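Local coordinates for protein citrate synthase (Metallosphaera sedula, PDB 6ABW) that probably catalyses the condensation of acetyl-CoA with oxaloacetate to citrate, releasing free CoA in the tricarboxylic acid cycle, at residues F24-S29 with A203-S208; L62-D67 with G353-V358; S209-I214 with E360-Q365. All blocks are in the same frame, centred on the assembly; numbering follows the deposited sequence.

Interaction 1: residues F24-S29 with A203-S208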
loop_
_atom_site.group_PDB
_atom_site.type_symbol
_atom_site.label_atom_id
_atom_site.label_comp_id
_atom_site.label_asym_id
_atom_site.label_seq_id
_atom_site.Cartn_x
_atom_site.Cartn_y
_atom_site.Cartn_z
ATOM N N PHE A 24 20.243 -6.242 -5.122
ATOM C CA PHE A 24 20.247 -6.034 -3.676
ATOM C C PHE A 24 19.651 -4.675 -3.332
ATOM O O PHE A 24 20.245 -3.648 -3.630
ATOM C CB PHE A 24 21.664 -6.143 -3.096
ATOM C CG PHE A 24 22.204 -7.536 -3.090
ATOM C CD1 PHE A 24 21.811 -8.442 -2.115
ATOM C CD2 PHE A 24 23.094 -7.954 -4.068
ATOM C CE1 PHE A 24 22.287 -9.743 -2.098
ATOM C CE2 PHE A 24 23.582 -9.258 -4.064
ATOM C CZ PHE A 24 23.186 -10.151 -3.070
ATOM N N ILE A 25 18.462 -4.690 -2.724
ATOM C CA ILE A 25 17.747 -3.468 -2.319
ATOM C C ILE A 25 18.179 -2.938 -0.943
ATOM O O ILE A 25 17.942 -1.758 -0.657
ATOM C CB ILE A 25 16.189 -3.646 -2.355
ATOM C CG1 ILE A 25 15.459 -2.293 -2.335
ATOM C CG2 ILE A 25 15.682 -4.524 -1.215
ATOM C CD1 ILE A 25 13.939 -2.402 -2.292
ATOM N N LYS A 26 18.800 -3.788 -0.105
ATOM C CA LYS A 26 19.196 -3.361 1.218
ATOM C C LYS A 26 20.157 -4.397 1.802
ATOM O O LYS A 26 20.287 -5.521 1.275
ATOM C CB LYS A 26 17.945 -3.161 2.147
ATOM C CG LYS A 26 17.269 -4.472 2.587
ATOM C CD LYS A 26 15.942 -4.247 3.315
ATOM C CE LYS A 26 16.037 -3.618 4.702
ATOM N NZ LYS A 26 16.385 -4.538 5.785
ATOM N N THR A 27 20.822 -4.024 2.888
ATOM C CA THR A 27 21.481 -4.990 3.741
ATOM C C THR A 27 20.526 -5.381 4.854
ATOM O O THR A 27 19.601 -4.640 5.165
ATOM C CB THR A 27 22.748 -4.409 4.386
ATOM O OG1 THR A 27 22.378 -3.354 5.269
ATOM C CG2 THR A 27 23.679 -3.877 3.335
ATOM N N THR A 28 20.733 -6.550 5.446
ATOM C CA THR A 28 19.975 -6.935 6.595
ATOM C C THR A 28 20.800 -7.738 7.563
ATOM O O THR A 28 21.717 -8.419 7.145
ATOM C CB THR A 28 18.650 -7.719 6.196
ATOM O OG1 THR A 28 17.838 -7.847 7.339
ATOM C CG2 THR A 28 18.932 -9.147 5.672
ATOM N N SER A 29 20.436 -7.660 8.835
ATOM C CA SER A 29 20.945 -8.510 9.899
ATOM C C SER A 29 19.888 -9.431 10.456
ATOM O O SER A 29 20.112 -10.126 11.419
ATOM C CB SER A 29 21.533 -7.663 11.048
ATOM O OG SER A 29 22.552 -6.882 10.511
ATOM N N ALA A 203 7.019 -3.493 -1.061
ATOM C CA ALA A 203 6.041 -2.410 -0.942
ATOM C C ALA A 203 6.177 -1.671 0.366
ATOM O O ALA A 203 6.069 -0.441 0.394
ATOM C CB ALA A 203 4.635 -2.926 -1.112
ATOM N N ALA A 204 6.388 -2.400 1.447
ATOM C CA ALA A 204 6.635 -1.781 2.772
ATOM C C ALA A 204 7.853 -0.871 2.724
ATOM O O ALA A 204 7.755 0.215 3.207
ATOM C CB ALA A 204 6.756 -2.794 3.859
ATOM N N LEU A 205 8.949 -1.319 2.106
ATOM C CA LEU A 205 10.150 -0.565 2.012
ATOM C C LEU A 205 9.977 0.720 1.195
ATOM O O LEU A 205 10.376 1.789 1.619
ATOM C CB LEU A 205 11.275 -1.435 1.468
ATOM C CG LEU A 205 11.724 -2.576 2.383
ATOM C CD1 LEU A 205 12.696 -3.492 1.602
ATOM C CD2 LEU A 205 12.445 -2.065 3.633
ATOM N N VAL A 206 9.291 0.626 0.064
ATOM C CA VAL A 206 8.990 1.791 -0.750
ATOM C C VAL A 206 8.176 2.827 0.028
ATOM O O VAL A 206 8.427 4.021 -0.013
ATOM C CB VAL A 206 8.181 1.402 -2.005
ATOM C CG1 VAL A 206 7.762 2.653 -2.784
ATOM C CG2 VAL A 206 9.069 0.587 -2.890
ATOM N N THR A 207 7.199 2.363 0.762
ATOM C CA THR A 207 6.356 3.210 1.535
ATOM C C THR A 207 7.188 3.868 2.651
ATOM O O THR A 207 7.018 5.069 2.942
ATOM C CB THR A 207 5.151 2.399 2.070
ATOM O OG1 THR A 207 4.386 1.934 0.932
ATOM C CG2 THR A 207 4.239 3.240 2.869
ATOM N N SER A 208 8.100 3.112 3.275
ATOM C CA SER A 208 8.894 3.634 4.368
ATOM C C SER A 208 9.847 4.741 3.865
ATOM O O SER A 208 10.233 5.635 4.643
ATOM C CB SER A 208 9.678 2.526 5.080
ATOM O OG SER A 208 10.804 2.113 4.315
#

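Interaction 2: residues L62-D67 with G353-V358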
loop_
_atom_site.group_PDB
_atom_site.type_symbol
_atom_site.label_atom_id
_atom_site.label_comp_id
_atom_site.label_asym_id
_atom_site.label_seq_id
_atom_site.Cartn_x
_atom_site.Cartn_y
_atom_site.Cartn_z
ATOM N N LEU A 62 14.046 -10.445 19.352
ATOM C CA LEU A 62 15.208 -10.687 18.519
ATOM C C LEU A 62 15.215 -9.926 17.228
ATOM O O LEU A 62 16.231 -9.368 16.841
ATOM C CB LEU A 62 15.302 -12.212 18.248
ATOM C CG LEU A 62 16.330 -12.704 17.272
ATOM C CD1 LEU A 62 17.709 -12.433 17.868
ATOM C CD2 LEU A 62 16.057 -14.204 17.003
ATOM N N MET A 63 14.093 -9.918 16.519
ATOM C CA MET A 63 14.005 -9.206 15.262
ATOM C C MET A 63 14.043 -7.701 15.398
ATOM O O MET A 63 14.608 -7.023 14.583
ATOM C CB MET A 63 12.755 -9.620 14.529
ATOM C CG MET A 63 12.794 -11.076 14.137
ATOM S SD MET A 63 12.330 -11.158 12.400
ATOM C CE MET A 63 13.853 -11.874 11.765
ATOM N N LEU A 64 13.449 -7.188 16.441
ATOM C CA LEU A 64 13.387 -5.722 16.636
ATOM C C LEU A 64 14.634 -5.171 17.343
ATOM O O LEU A 64 14.988 -4.056 17.111
ATOM C CB LEU A 64 12.139 -5.353 17.403
ATOM C CG LEU A 64 10.862 -5.577 16.641
ATOM C CD1 LEU A 64 9.735 -5.179 17.551
ATOM C CD2 LEU A 64 10.790 -4.795 15.367
ATOM N N TYR A 65 15.228 -5.930 18.243
ATOM C CA TYR A 65 16.332 -5.424 19.074
ATOM C C TYR A 65 17.651 -6.126 18.840
ATOM O O TYR A 65 18.661 -5.632 19.335
ATOM C CB TYR A 65 16.009 -5.503 20.532
ATOM C CG TYR A 65 14.874 -4.652 20.954
ATOM C CD1 TYR A 65 13.596 -5.126 20.894
ATOM C CD2 TYR A 65 15.046 -3.344 21.405
ATOM C CE1 TYR A 65 12.523 -4.348 21.235
ATOM C CE2 TYR A 65 13.917 -2.569 21.811
ATOM C CZ TYR A 65 12.656 -3.076 21.693
ATOM O OH TYR A 65 11.415 -2.462 22.044
ATOM N N GLY A 66 17.656 -7.251 18.124
ATOM C CA GLY A 66 18.918 -7.887 17.711
ATOM C C GLY A 66 19.427 -8.997 18.615
ATOM O O GLY A 66 20.417 -9.631 18.252
ATOM N N ASP A 67 18.749 -9.268 19.728
ATOM C CA ASP A 67 19.073 -10.371 20.609
ATOM C C ASP A 67 17.874 -10.884 21.273
ATOM O O ASP A 67 16.887 -10.174 21.405
ATOM C CB ASP A 67 19.970 -9.878 21.733
ATOM C CG ASP A 67 21.405 -9.830 21.333
ATOM O OD1 ASP A 67 22.048 -10.936 21.194
ATOM O OD2 ASP A 67 21.890 -8.691 21.216
ATOM N N GLY A 353 8.449 -9.475 10.420
ATOM C CA GLY A 353 9.464 -9.221 9.393
ATOM C C GLY A 353 9.277 -7.913 8.640
ATOM O O GLY A 353 10.244 -7.177 8.440
ATOM N N TRP A 354 8.032 -7.557 8.300
ATOM C CA TRP A 354 7.781 -6.262 7.653
ATOM C C TRP A 354 8.221 -5.057 8.496
ATOM O O TRP A 354 8.956 -4.215 8.026
ATOM C CB TRP A 354 6.291 -6.123 7.277
ATOM C CG TRP A 354 5.808 -7.058 6.209
ATOM C CD1 TRP A 354 6.519 -7.587 5.178
ATOM C CD2 TRP A 354 4.459 -7.533 6.051
ATOM N NE1 TRP A 354 5.698 -8.365 4.403
ATOM C CE2 TRP A 354 4.421 -8.320 4.901
ATOM C CE3 TRP A 354 3.281 -7.317 6.753
ATOM C CZ2 TRP A 354 3.299 -8.989 4.513
ATOM C CZ3 TRP A 354 2.158 -7.962 6.343
ATOM C CH2 TRP A 354 2.159 -8.769 5.235
ATOM N N THR A 355 7.837 -5.042 9.744
ATOM C CA THR A 355 8.146 -3.938 10.621
ATOM C C THR A 355 9.673 -3.913 10.882
ATOM O O THR A 355 10.327 -2.833 10.839
ATOM C CB THR A 355 7.423 -3.980 11.934
ATOM O OG1 THR A 355 7.663 -5.205 12.661
ATOM C CG2 THR A 355 5.945 -3.718 11.819
ATOM N N ALA A 356 10.273 -5.101 11.071
ATOM C CA ALA A 356 11.701 -5.110 11.344
ATOM C C ALA A 356 12.528 -4.669 10.143
ATOM O O ALA A 356 13.563 -3.925 10.301
ATOM C CB ALA A 356 12.156 -6.503 11.818
ATOM N N HIS A 357 12.114 -5.044 8.939
ATOM C CA HIS A 357 12.800 -4.584 7.717
ATOM C C HIS A 357 12.676 -3.084 7.487
ATOM O O HIS A 357 13.627 -2.441 7.068
ATOM C CB HIS A 357 12.328 -5.305 6.468
ATOM C CG HIS A 357 12.984 -6.621 6.242
ATOM N ND1 HIS A 357 14.207 -6.723 5.629
ATOM C CD2 HIS A 357 12.566 -7.896 6.456
ATOM C CE1 HIS A 357 14.578 -8.002 5.592
ATOM N NE2 HIS A 357 13.589 -8.734 6.073
ATOM N N VAL A 358 11.508 -2.515 7.729
ATOM C CA VAL A 358 11.342 -1.114 7.482
ATOM C C VAL A 358 12.122 -0.301 8.534
ATOM O O VAL A 358 12.717 0.704 8.154
ATOM C CB VAL A 358 9.898 -0.603 7.330
ATOM C CG1 VAL A 358 9.283 -1.272 6.084
ATOM C CG2 VAL A 358 9.037 -0.824 8.535
#

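Interaction 3: residues S209-I214 with E360-Q365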
loop_
_atom_site.group_PDB
_atom_site.type_symbol
_atom_site.label_atom_id
_atom_site.label_comp_id
_atom_site.label_asym_id
_atom_site.label_seq_id
_atom_site.Cartn_x
_atom_site.Cartn_y
_atom_site.Cartn_z
ATOM N N SER A 209 10.197 4.693 2.596
ATOM C CA SER A 209 11.132 5.698 1.995
ATOM C C SER A 209 10.612 7.134 1.999
ATOM O O SER A 209 11.385 8.095 1.843
ATOM C CB SER A 209 11.535 5.303 0.559
ATOM O OG SER A 209 10.557 5.597 -0.458
ATOM N N THR A 210 9.319 7.300 2.091
ATOM C CA THR A 210 8.729 8.621 2.199
ATOM C C THR A 210 8.485 9.022 3.643
ATOM O O THR A 210 7.897 10.066 3.889
ATOM C CB THR A 210 7.377 8.680 1.452
ATOM O OG1 THR A 210 6.407 7.914 2.179
ATOM C CG2 THR A 210 7.476 8.147 0.038
ATOM N N LEU A 211 8.764 8.109 4.585
ATOM C CA LEU A 211 8.552 8.274 5.989
ATOM C C LEU A 211 7.109 8.172 6.356
ATOM O O LEU A 211 6.676 8.587 7.425
ATOM C CB LEU A 211 9.281 9.513 6.577
ATOM C CG LEU A 211 10.774 9.500 6.336
ATOM C CD1 LEU A 211 11.407 10.782 6.907
ATOM C CD2 LEU A 211 11.508 8.273 6.842
ATOM N N SER A 212 6.336 7.488 5.516
ATOM C CA SER A 212 4.976 7.091 5.907
ATOM C C SER A 212 5.047 6.221 7.176
ATOM O O SER A 212 5.977 5.455 7.359
ATOM C CB SER A 212 4.254 6.391 4.746
ATOM O OG SER A 212 2.875 6.200 5.128
ATOM N N ASP A 213 4.063 6.362 8.069
ATOM C CA ASP A 213 4.062 5.622 9.333
ATOM C C ASP A 213 4.058 4.084 9.155
ATOM O O ASP A 213 3.701 3.564 8.109
ATOM C CB ASP A 213 2.925 6.055 10.220
ATOM C CG ASP A 213 1.540 5.763 9.625
ATOM O OD1 ASP A 213 1.073 4.619 9.773
ATOM O OD2 ASP A 213 0.909 6.643 9.029
ATOM N N ILE A 214 4.571 3.424 10.167
ATOM C CA ILE A 214 4.693 1.981 10.138
ATOM C C ILE A 214 3.411 1.202 9.828
ATOM O O ILE A 214 3.453 0.160 9.192
ATOM C CB ILE A 214 5.436 1.486 11.418
ATOM C CG1 ILE A 214 6.039 0.130 11.155
ATOM C CG2 ILE A 214 4.508 1.525 12.620
ATOM C CD1 ILE A 214 7.208 -0.198 12.111
ATOM N N GLU A 360 14.907 -1.213 10.039
ATOM C CA GLU A 360 16.317 -1.314 9.582
ATOM C C GLU A 360 16.591 -0.384 8.457
ATOM O O GLU A 360 17.621 0.343 8.427
ATOM C CB GLU A 360 16.632 -2.714 9.063
ATOM C CG GLU A 360 17.490 -3.585 9.891
ATOM C CD GLU A 360 17.921 -4.886 9.127
ATOM O OE1 GLU A 360 18.870 -5.512 9.648
ATOM O OE2 GLU A 360 17.324 -5.261 8.047
ATOM N N TYR A 361 15.670 -0.367 7.490
ATOM C CA TYR A 361 15.813 0.469 6.340
ATOM C C TYR A 361 15.796 1.973 6.649
ATOM O O TYR A 361 16.669 2.712 6.156
ATOM C CB TYR A 361 14.771 0.091 5.274
ATOM C CG TYR A 361 14.952 0.833 3.995
ATOM C CD1 TYR A 361 15.895 0.432 3.056
ATOM C CD2 TYR A 361 14.184 1.948 3.739
ATOM C CE1 TYR A 361 16.039 1.137 1.853
ATOM C CE2 TYR A 361 14.328 2.674 2.576
ATOM C CZ TYR A 361 15.251 2.275 1.621
ATOM O OH TYR A 361 15.352 3.063 0.461
ATOM N N VAL A 362 14.827 2.428 7.433
ATOM C CA VAL A 362 14.679 3.846 7.716
ATOM C C VAL A 362 15.907 4.275 8.572
ATOM O O VAL A 362 16.469 5.372 8.339
ATOM C CB VAL A 362 13.368 4.164 8.447
ATOM C CG1 VAL A 362 13.352 5.557 8.977
ATOM C CG2 VAL A 362 12.122 3.969 7.511
ATOM N N GLU A 363 16.282 3.448 9.547
ATOM C CA GLU A 363 17.321 3.891 10.522
ATOM C C GLU A 363 18.696 3.888 9.903
ATOM O O GLU A 363 19.521 4.667 10.295
ATOM C CB GLU A 363 17.261 3.090 11.799
ATOM C CG GLU A 363 16.060 3.413 12.633
ATOM C CD GLU A 363 16.049 2.697 13.982
ATOM O OE1 GLU A 363 17.087 1.974 14.269
ATOM O OE2 GLU A 363 15.041 2.785 14.781
ATOM N N ASP A 364 18.956 3.057 8.912
ATOM C CA ASP A 364 20.321 2.883 8.476
ATOM C C ASP A 364 20.523 3.464 7.120
ATOM O O ASP A 364 21.451 4.228 6.894
ATOM C CB ASP A 364 20.701 1.377 8.574
ATOM C CG ASP A 364 22.143 1.069 8.112
ATOM O OD1 ASP A 364 23.053 1.924 8.264
ATOM O OD2 ASP A 364 22.370 -0.057 7.610
ATOM N N GLN A 365 19.596 3.145 6.231
ATOM C CA GLN A 365 19.849 3.112 4.778
ATOM C C GLN A 365 18.697 3.800 4.054
ATOM O O GLN A 365 18.305 3.420 2.937
ATOM C CB GLN A 365 20.033 1.652 4.304
ATOM C CG GLN A 365 19.678 0.633 5.376
ATOM C CD GLN A 365 19.755 -0.816 4.955
ATOM O OE1 GLN A 365 19.284 -1.717 5.699
ATOM N NE2 GLN A 365 20.368 -1.070 3.774
#

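Interaction 1: residues F24-S29 with A203-S208
I25 on strand 24-28 and L205 on helix 199-208 mark the closest backbone approach, with their CA atoms 9.2 Å apart, a spacing bridged by side chains alone. The strand is an interface element of the mostly helical citrate synthase dimer: F24, K26, T27 and T28 form a parallel beta ladder with a strand of the second subunit, and I25 packs on P371 of that subunit. The helix therefore lies behind an intersubunit ladder, and L205 is its point of contact. Both methyls of the leucine meet the aliphatic part of K26. K26 CD is 3.7 Å from L205 CD1 and 4.1 Å from L205 CD2, and the two side chains cross at about a right angle, so the lysine chain passes over the forked end of the leucine. I25 adds a looser apolar touch, its CD1 4.2 Å from L205 CD1. With CG of K26 set between its backbone N and carbonyl carbon (chi1 72°) and two further bends at chi3 and chi4, the methylenes face L205 while the amine turns aside. There the buried NZ is held by a salt bridge to E360 and a hydrogen bond to H357, with a weak bond to T27 O. Within the helix the hydroxyls bond back to backbone carbonyls: S208 OG donates to L205 O over 2.7 Å, and A203 O accepts from both T207 N and T207 OG1, which arrive from opposite faces of the carbonyl plane.

Interaction 2: residues L62-D67 with G353-V358
M63 meets A356 through both its backbone and its side chain: its carbonyl O lies 3.7 Å from A356 CB, and its own CB is 4.2 Å from that same methyl. A356 points its methyl toward helix 56-65, so little more than this one carbon separates the backbones at this point. The rest of the methionine chain, bent at chi2 and chi3, goes on to pack against L30, a loop residue that also touches A356. L64 follows, and its CA comes to 5.6 Å from A356 CA, the nearest approach of the two backbones. Although its CB does not aim directly at the other helix, CG sits beside the backbone N (chi1 -68°) and the branch brings CD2 to the partner. That methyl rests against the helix backbone, 4.1 Å from A356 CA and 4.2 Å from A356 CB, and extends to T355, where OG1 is 4.2 Å away. The threonine hydroxyl is engaged within its own helix, hydrogen-bonded to T351 O and L352 O, and its touch on the L64 methyl is van der Waals only. This is close helix-helix packing inside the mostly helical fold of citrate synthase, where the C-terminal part of helix 56-65 lies on the long helix 342-365; helix 128-151 covers L64 and T355 through V133 and A132. Past the contact, Y65 turns outward and stacks its ring with that of H61. G66 then ends the helix with positive phi (95°), its N still donating to L62 O over 2.9 Å. D67, next in line, forms a salt bridge through OD1 with R381 of the second subunit, whose guanidinium also bonds G66 O.

Interaction 3: residues S209-I214 with E360-Q365
The Y361 ring meets S209 at its edge, where S209 CB lies near the ring plane and 4.3 Å from CE2. One face of the same ring carries the backbone O of Q365, 3.3 Å above the plane and displaced toward the rim. That oxygen belongs to the residue four positions on, whose N donates to Y361 O over 3.0 Å. With its CG trans to the backbone N (chi1 -174°), the tyrosine reaches past S209, and its hydroxyl finds its partner at R367 O. S209 OG, for its part, is tied back to V206 O, while its CB methylene meets the ring. The second touch is aliphatic: L211 CD2 and V362 CG1 are 3.9 Å apart, two branch methyls meeting on side chains set at a slant to one another. V362 points directly at the loop, whereas L211 leaves its backbone to one side and swings its tip across; L211 packs also on L229 of the second subunit. The backbone position of L211 follows from a Schellman motif, in which a residue with positive phi (75°) and two bonds back into the last turn terminates helix 199-208. Two residues on, D213 is the N-cap of helix 214-225, and its OD2 forms a salt bridge with K226 of the second subunit. The loop thus joins helix 199-208 to helix 214-225, and Y361 and V362 of helix 342-365 pack against it, with Y361 also reaching L205 and S208 of helix 199-208 and K26 of strand 24-28.

How the interactions relate
From the N terminus, strand 24-28 opens the first loop, and residues 62-67 open a second before interaction 1 closes at 203-208. These two therefore cross. Interaction 3 begins directly afterwards at 209, in series with interaction 1, and it also crosses interaction 2, which closes at 353-358 shortly before 360-365 completes interaction 3. Helix 342-365 serves both later closures: its middle receives helix 56-65, its end the turn after helix 199-208. I214 joins these two sites, its CD1 3.8 Å from T355 CG2. E360 links strand to helix, with OE2 2.7 Å from T28 OG1. All three contacts adjoin the second subunit.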